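Local atomic coordinates of Glyoxalase/bleomycin resistance protein/dioxygenase (Alicyclobacillus acidocaldarius subsp. acidocaldarius, PDB entry 3RRI), a protein that is a metal-binding member of the glyoxalase (vicinal oxygen chelate) superfamily and possibly acts as a dioxygenase. Residues 18-23 with 41-46; 62-67 with 120-125. One frame throughout, in Å; residues are numbered along the deposited sequence.

Interaction 1: residues 18-23 with 41-46; sequences RDLDEA and DRITLD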
loop_
_atom_site.group_PDB
_atom_site.type_symbol
_atom_site.label_atom_id
_atom_site.label_comp_id
_atom_site.label_asym_id
_atom_site.label_seq_id
_atom_site.Cartn_x
_atom_site.Cartn_y
_atom_site.Cartn_z
ATOM N N ARG A 18 -22.752 31.165 -2.356
ATOM C CA ARG A 18 -23.837 32.085 -2.719
ATOM C C ARG A 18 -24.460 31.771 -4.084
ATOM O O ARG A 18 -25.597 32.169 -4.369
ATOM C CB ARG A 18 -23.319 33.517 -2.671
ATOM C CG ARG A 18 -22.342 33.845 -3.740
ATOM C CD ARG A 18 -21.661 35.147 -3.420
ATOM N NE ARG A 18 -20.839 35.548 -4.557
ATOM C CZ ARG A 18 -20.117 36.664 -4.589
ATOM N NH1 ARG A 18 -20.115 37.482 -3.548
ATOM N NH2 ARG A 18 -19.413 36.962 -5.686
ATOM N N ASP A 19 -23.725 31.055 -4.929
ATOM C CA ASP A 19 -24.147 30.744 -6.284
ATOM C C ASP A 19 -23.416 29.491 -6.732
ATOM O O ASP A 19 -22.184 29.464 -6.736
ATOM C CB ASP A 19 -23.819 31.936 -7.218
ATOM C CG ASP A 19 -24.212 31.671 -8.666
ATOM O OD1 ASP A 19 -23.581 30.836 -9.347
ATOM O OD2 ASP A 19 -25.192 32.310 -9.136
ATOM N N LEU A 20 -24.152 28.459 -7.123
ATOM C CA LEU A 20 -23.523 27.180 -7.403
ATOM C C LEU A 20 -22.677 27.166 -8.682
ATOM O O LEU A 20 -21.647 26.509 -8.723
ATOM C CB LEU A 20 -24.553 26.058 -7.455
ATOM C CG LEU A 20 -25.306 25.756 -6.152
ATOM C CD1 LEU A 20 -26.328 24.611 -6.398
ATOM C CD2 LEU A 20 -24.386 25.421 -4.999
ATOM N N ASP A 21 -23.128 27.846 -9.739
ATOM C CA ASP A 21 -22.337 27.947 -10.960
ATOM C C ASP A 21 -21.021 28.656 -10.714
ATOM O O ASP A 21 -19.984 28.247 -11.263
ATOM C CB ASP A 21 -23.103 28.644 -12.097
ATOM C CG ASP A 21 -24.146 27.737 -12.746
ATOM O OD1 ASP A 21 -24.064 26.500 -12.586
ATOM O OD2 ASP A 21 -25.033 28.278 -13.438
ATOM N N GLU A 22 -21.064 29.695 -9.901
ATOM C CA GLU A 22 -19.867 30.462 -9.558
ATOM C C GLU A 22 -18.892 29.594 -8.744
ATOM O O GLU A 22 -17.678 29.683 -8.894
ATOM C CB GLU A 22 -20.291 31.687 -8.760
ATOM C CG GLU A 22 -19.186 32.634 -8.342
ATOM C CD GLU A 22 -19.700 33.748 -7.466
ATOM O OE1 GLU A 22 -20.492 33.455 -6.533
ATOM O OE2 GLU A 22 -19.299 34.922 -7.677
ATOM N N ALA A 23 -19.435 28.747 -7.871
ATOM C CA ALA A 23 -18.629 27.822 -7.085
ATOM C C ALA A 23 -17.964 26.749 -7.966
ATOM O O ALA A 23 -16.793 26.381 -7.750
ATOM C CB ALA A 23 -19.515 27.147 -6.045
ATOM N N ASP A 41 -29.682 22.445 -4.711
ATOM C CA ASP A 41 -29.238 23.138 -3.501
ATOM C C ASP A 41 -27.758 22.917 -3.134
ATOM O O ASP A 41 -27.287 23.469 -2.142
ATOM C CB ASP A 41 -30.148 22.783 -2.307
ATOM C CG ASP A 41 -30.006 21.334 -1.841
ATOM O OD1 ASP A 41 -29.288 20.535 -2.476
ATOM O OD2 ASP A 41 -30.606 20.989 -0.793
ATOM N N ARG A 42 -27.040 22.123 -3.929
ATOM C CA ARG A 42 -25.630 21.860 -3.621
ATOM C C ARG A 42 -24.876 21.235 -4.770
ATOM O O ARG A 42 -25.462 20.627 -5.637
ATOM C CB ARG A 42 -25.514 20.935 -2.397
ATOM C CG ARG A 42 -25.910 19.473 -2.681
ATOM C CD ARG A 42 -26.149 18.643 -1.441
ATOM N NE ARG A 42 -27.421 18.972 -0.808
ATOM C CZ ARG A 42 -27.808 18.546 0.386
ATOM N NH1 ARG A 42 -27.024 17.768 1.125
ATOM N NH2 ARG A 42 -28.976 18.945 0.857
ATOM N N ILE A 43 -23.549 21.411 -4.774
ATOM C CA ILE A 43 -22.664 20.616 -5.643
ATOM C C ILE A 43 -21.628 19.924 -4.779
ATOM O O ILE A 43 -21.204 20.455 -3.748
ATOM C CB ILE A 43 -21.953 21.437 -6.753
ATOM C CG1 ILE A 43 -21.002 22.480 -6.152
ATOM C CG2 ILE A 43 -22.977 22.088 -7.683
ATOM C CD1 ILE A 43 -20.115 23.119 -7.208
ATOM N N THR A 44 -21.252 18.713 -5.194
ATOM C CA THR A 44 -20.252 17.924 -4.486
ATOM C C THR A 44 -19.013 17.716 -5.328
ATOM O O THR A 44 -19.082 17.571 -6.550
ATOM C CB THR A 44 -20.809 16.550 -4.034
ATOM O OG1 THR A 44 -20.870 15.635 -5.137
ATOM C CG2 THR A 44 -22.180 16.762 -3.402
ATOM N N LEU A 45 -17.867 17.731 -4.653
ATOM C CA LEU A 45 -16.590 17.848 -5.340
ATOM C C LEU A 45 -15.607 16.863 -4.763
ATOM O O LEU A 45 -15.594 16.624 -3.559
ATOM C CB LEU A 45 -16.046 19.236 -5.138
ATOM C CG LEU A 45 -16.869 20.397 -5.642
ATOM C CD1 LEU A 45 -16.333 21.704 -5.012
ATOM C CD2 LEU A 45 -16.833 20.469 -7.135
ATOM N N ASP A 46 -14.756 16.319 -5.623
ATOM C CA ASP A 46 -13.596 15.563 -5.211
ATOM C C ASP A 46 -12.520 16.658 -5.087
ATOM O O ASP A 46 -11.998 17.190 -6.094
ATOM C CB ASP A 46 -13.261 14.472 -6.235
ATOM C CG ASP A 46 -11.895 13.864 -6.064
ATOM O OD1 ASP A 46 -11.082 14.365 -5.255
ATOM O OD2 ASP A 46 -11.626 12.834 -6.759
#

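Interaction 2: residues 62-67 with 120-125; sequences REVSMY and NNLLEF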
loop_
_atom_site.group_PDB
_atom_site.type_symbol
_atom_site.label_atom_id
_atom_site.label_comp_id
_atom_site.label_asym_id
_atom_site.label_seq_id
_atom_site.Cartn_x
_atom_site.Cartn_y
_atom_site.Cartn_z
ATOM N N ARG A 62 -19.647 37.987 4.907
ATOM C CA ARG A 62 -19.410 39.184 4.102
ATOM C C ARG A 62 -18.088 39.830 4.453
ATOM O O ARG A 62 -17.492 40.476 3.610
ATOM C CB ARG A 62 -20.545 40.208 4.262
ATOM C CG ARG A 62 -21.619 40.069 3.220
ATOM C CD ARG A 62 -22.364 38.771 3.380
ATOM N NE ARG A 62 -23.566 38.763 2.562
ATOM C CZ ARG A 62 -24.457 37.777 2.548
ATOM N NH1 ARG A 62 -24.279 36.692 3.283
ATOM N NH2 ARG A 62 -25.517 37.865 1.773
ATOM N N GLU A 63 -17.643 39.660 5.692
ATOM C CA GLU A 63 -16.377 40.230 6.159
ATOM C C GLU A 63 -15.506 39.056 6.545
ATOM O O GLU A 63 -15.939 38.186 7.297
ATOM C CB GLU A 63 -16.619 41.131 7.383
ATOM C CG GLU A 63 -15.823 42.448 7.419
ATOM C CD GLU A 63 -16.464 43.480 8.362
ATOM O OE1 GLU A 63 -15.976 43.645 9.515
ATOM O OE2 GLU A 63 -17.482 44.101 7.959
ATOM N N VAL A 64 -14.284 39.019 6.031
ATOM C CA VAL A 64 -13.455 37.834 6.180
ATOM C C VAL A 64 -12.226 38.124 7.044
ATOM O O VAL A 64 -11.563 39.137 6.866
ATOM C CB VAL A 64 -13.054 37.264 4.789
ATOM C CG1 VAL A 64 -12.180 38.255 4.018
ATOM C CG2 VAL A 64 -12.369 35.931 4.939
ATOM N N SER A 65 -11.965 37.246 8.009
ATOM C CA SER A 65 -10.691 37.236 8.723
ATOM C C SER A 65 -10.160 35.794 8.795
ATOM O O SER A 65 -10.935 34.832 8.712
ATOM C CB SER A 65 -10.821 37.882 10.112
ATOM O OG SER A 65 -11.756 37.186 10.928
HETATM N N MSE A 66 -8.843 35.660 8.935
HETATM C CA MSE A 66 -8.163 34.370 8.876
HETATM C C MSE A 66 -8.771 33.353 9.824
HETATM O O MSE A 66 -8.967 32.198 9.453
HETATM C CB MSE A 66 -6.673 34.548 9.193
HETATM C CG MSE A 66 -5.810 33.281 9.112
HETATM SE SE MSE A 66 -3.895 33.659 9.049
HETATM C CE MSE A 66 -3.822 34.457 7.278
ATOM N N TYR A 67 -9.068 33.781 11.041
ATOM C CA TYR A 67 -9.603 32.887 12.067
ATOM C C TYR A 67 -11.064 33.210 12.308
ATOM O O TYR A 67 -11.508 34.334 12.082
ATOM C CB TYR A 67 -8.798 33.041 13.354
ATOM C CG TYR A 67 -7.337 32.774 13.139
ATOM C CD1 TYR A 67 -6.419 33.828 13.016
ATOM C CD2 TYR A 67 -6.859 31.473 13.009
ATOM C CE1 TYR A 67 -5.063 33.575 12.786
ATOM C CE2 TYR A 67 -5.509 31.208 12.791
ATOM C CZ TYR A 67 -4.616 32.261 12.683
ATOM O OH TYR A 67 -3.289 31.992 12.465
ATOM N N ASN A 120 -16.202 33.981 0.080
ATOM C CA ASN A 120 -15.283 34.347 1.161
ATOM C C ASN A 120 -14.892 33.219 2.107
ATOM O O ASN A 120 -14.403 33.466 3.187
ATOM C CB ASN A 120 -15.789 35.557 1.970
ATOM C CG ASN A 120 -15.833 36.833 1.146
ATOM O OD1 ASN A 120 -15.075 37.002 0.169
ATOM N ND2 ASN A 120 -16.726 37.743 1.537
ATOM N N ASN A 121 -15.069 31.974 1.661
ATOM C CA ASN A 121 -14.433 30.851 2.341
ATOM C C ASN A 121 -12.933 30.861 2.117
ATOM O O ASN A 121 -12.479 31.093 0.975
ATOM C CB ASN A 121 -14.993 29.524 1.838
ATOM C CG ASN A 121 -16.447 29.352 2.209
ATOM O OD1 ASN A 121 -16.770 29.225 3.383
ATOM N ND2 ASN A 121 -17.304 29.399 1.223
ATOM N N LEU A 122 -12.183 30.629 3.181
ATOM C CA LEU A 122 -10.717 30.659 3.129
ATOM C C LEU A 122 -10.140 29.234 3.015
ATOM O O LEU A 122 -10.426 28.375 3.867
ATOM C CB LEU A 122 -10.136 31.359 4.339
ATOM C CG LEU A 122 -10.408 32.872 4.496
ATOM C CD1 LEU A 122 -9.778 33.366 5.778
ATOM C CD2 LEU A 122 -9.933 33.717 3.275
ATOM N N LEU A 123 -9.340 29.013 1.968
ATOM C CA LEU A 123 -8.633 27.775 1.714
ATOM C C LEU A 123 -7.193 27.992 2.101
ATOM O O LEU A 123 -6.547 28.890 1.547
ATOM C CB LEU A 123 -8.691 27.413 0.250
ATOM C CG LEU A 123 -10.043 26.951 -0.319
ATOM C CD1 LEU A 123 -10.997 28.102 -0.369
ATOM C CD2 LEU A 123 -9.849 26.305 -1.684
ATOM N N GLU A 124 -6.677 27.176 3.007
ATOM C CA GLU A 124 -5.260 27.235 3.352
ATOM C C GLU A 124 -4.554 25.957 2.936
ATOM O O GLU A 124 -5.033 24.850 3.212
ATOM C CB GLU A 124 -5.037 27.460 4.835
ATOM C CG GLU A 124 -3.543 27.608 5.164
ATOM C CD GLU A 124 -3.193 27.605 6.645
ATOM O OE1 GLU A 124 -3.989 27.086 7.470
ATOM O OE2 GLU A 124 -2.093 28.133 6.984
ATOM N N PHE A 125 -3.416 26.083 2.259
ATOM C CA PHE A 125 -2.589 24.952 1.892
ATOM C C PHE A 125 -1.274 25.075 2.594
ATOM O O PHE A 125 -0.768 26.196 2.711
ATOM C CB PHE A 125 -2.437 24.846 0.376
ATOM C CG PHE A 125 -3.748 24.676 -0.310
ATOM C CD1 PHE A 125 -4.318 23.396 -0.388
ATOM C CD2 PHE A 125 -4.460 25.741 -0.786
ATOM C CE1 PHE A 125 -5.564 23.208 -0.973
ATOM C CE2 PHE A 125 -5.704 25.543 -1.379
ATOM C CZ PHE A 125 -6.261 24.270 -1.453
#

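Interaction 1: residues 18-23 with 41-46
Leu20 and Ala23, one turn apart on helix 20-30, meet strand 42-47 through apolar contacts, and no hydrogen bond joins the two segments. The methyls of Leu20 lie against strand backbone: Leu20 CD1 is 3.6 Å from Arg42 N, and Leu20 CD2 is 4.0 Å from Arg42 CA. With CG anti to the carbonyl carbon and beside the backbone N (chi1 -64°), the branch point sits where both methyls can reach the strand. Ile43 is the strand's answering side chain, with CD1 4.2 Å from Ala23 CB and CG2 4.3 Å from Leu20 CB. This is the first helix of a beta-alpha-beta-beta-beta module, the repeat of the glyoxalase fold, laid against the sheet formed by strands 10-17, 50-56, 42-47 and 34-39. The polar bonds lie within one segment or reach its neighbours. Asp19 is the N-cap, its OD1 accepting from Glu22 N at 2.8 Å. Arg18 grips Glu22 side-on, with NE to OE1 and NH2 to OE2, both oxygens lying near the guanidinium plane. On the strand side, Arg42 holds Asp41 in a similar two-nitrogen grip, except that its NE, 3.0 Å from Asp41 OD1, approaches from 41° above the carboxylate plane. Asp21 is salt-bridged to Arg38 on strand 34-39.

Interaction 2: residues 62-67 with 120-125
Val64 and Asn120 bring the two backbones closest, with 6.4 Å between Val64 CA and Asn120 CA; two residues on, Met66 CA and Leu122 CA are 7.3 Å apart. The segments run in the same general direction, but no hydrogen bond links them, so the loop 62-67, on the way from strand 50-56 of the first sheet to strand 70-74, lies beside strand 122-128 without extending its sheet. In that second sheet, 122-128 is flanked by 70-74 (parallel) and 110-116 (antiparallel). Asn120 O is 3.6 Å from Val64 CG2, a methyl that stands anti to the backbone N and beside the carbonyl carbon. Val64 CG2 also reaches Leu122 CG, 3.7 Å away, and the two side chains cross obliquely. Leu122 CD1 presses on loop backbone, 3.5 Å from Ser65 O and 3.6 Å from CA of Met66, a selenomethionine. The amide of Asn120 comes to the loop's start, where ND2 is bonded to Asp61 O and lies near Arg62 O. Within the loop, Ser65 OG donates to Tyr67 O at 3.1 Å, and Met66 CG rests over one face of the Tyr67 ring, offset toward its rim. The contact thus rests on van der Waals packing of aliphatic groups, two carbonyl oxygens also being touched by methyls; the directional bond from Asn120 ND2 to Asp61 O lies at its edge and ties the turn before the strand to the loop.

In the fold
Interaction 1 lies on the sheet of strands 10-17, 50-56, 42-47 and 34-39, interaction 2 beside the other sheet, through strand 122-128. Their centres are about 17 Å apart, and their nearest atoms, about 6 Å apart, do not touch. Short bridges connect the surroundings: Arg18 N bonds to Ser119 OG, Asn121 ND2 to Pro16 O, and Trp60 makes cation-pi contacts with both Arg18 and Arg62. Across the subunit interface the relation is closer, since Arg42 NH2 of interaction 1 is hydrogen-bonded to Tyr67 OH of the second subunit; the reciprocal bond is weak. A bound acetate, probably from the crystallisation liquor, lies about 4 Å from the Arg42 side chain.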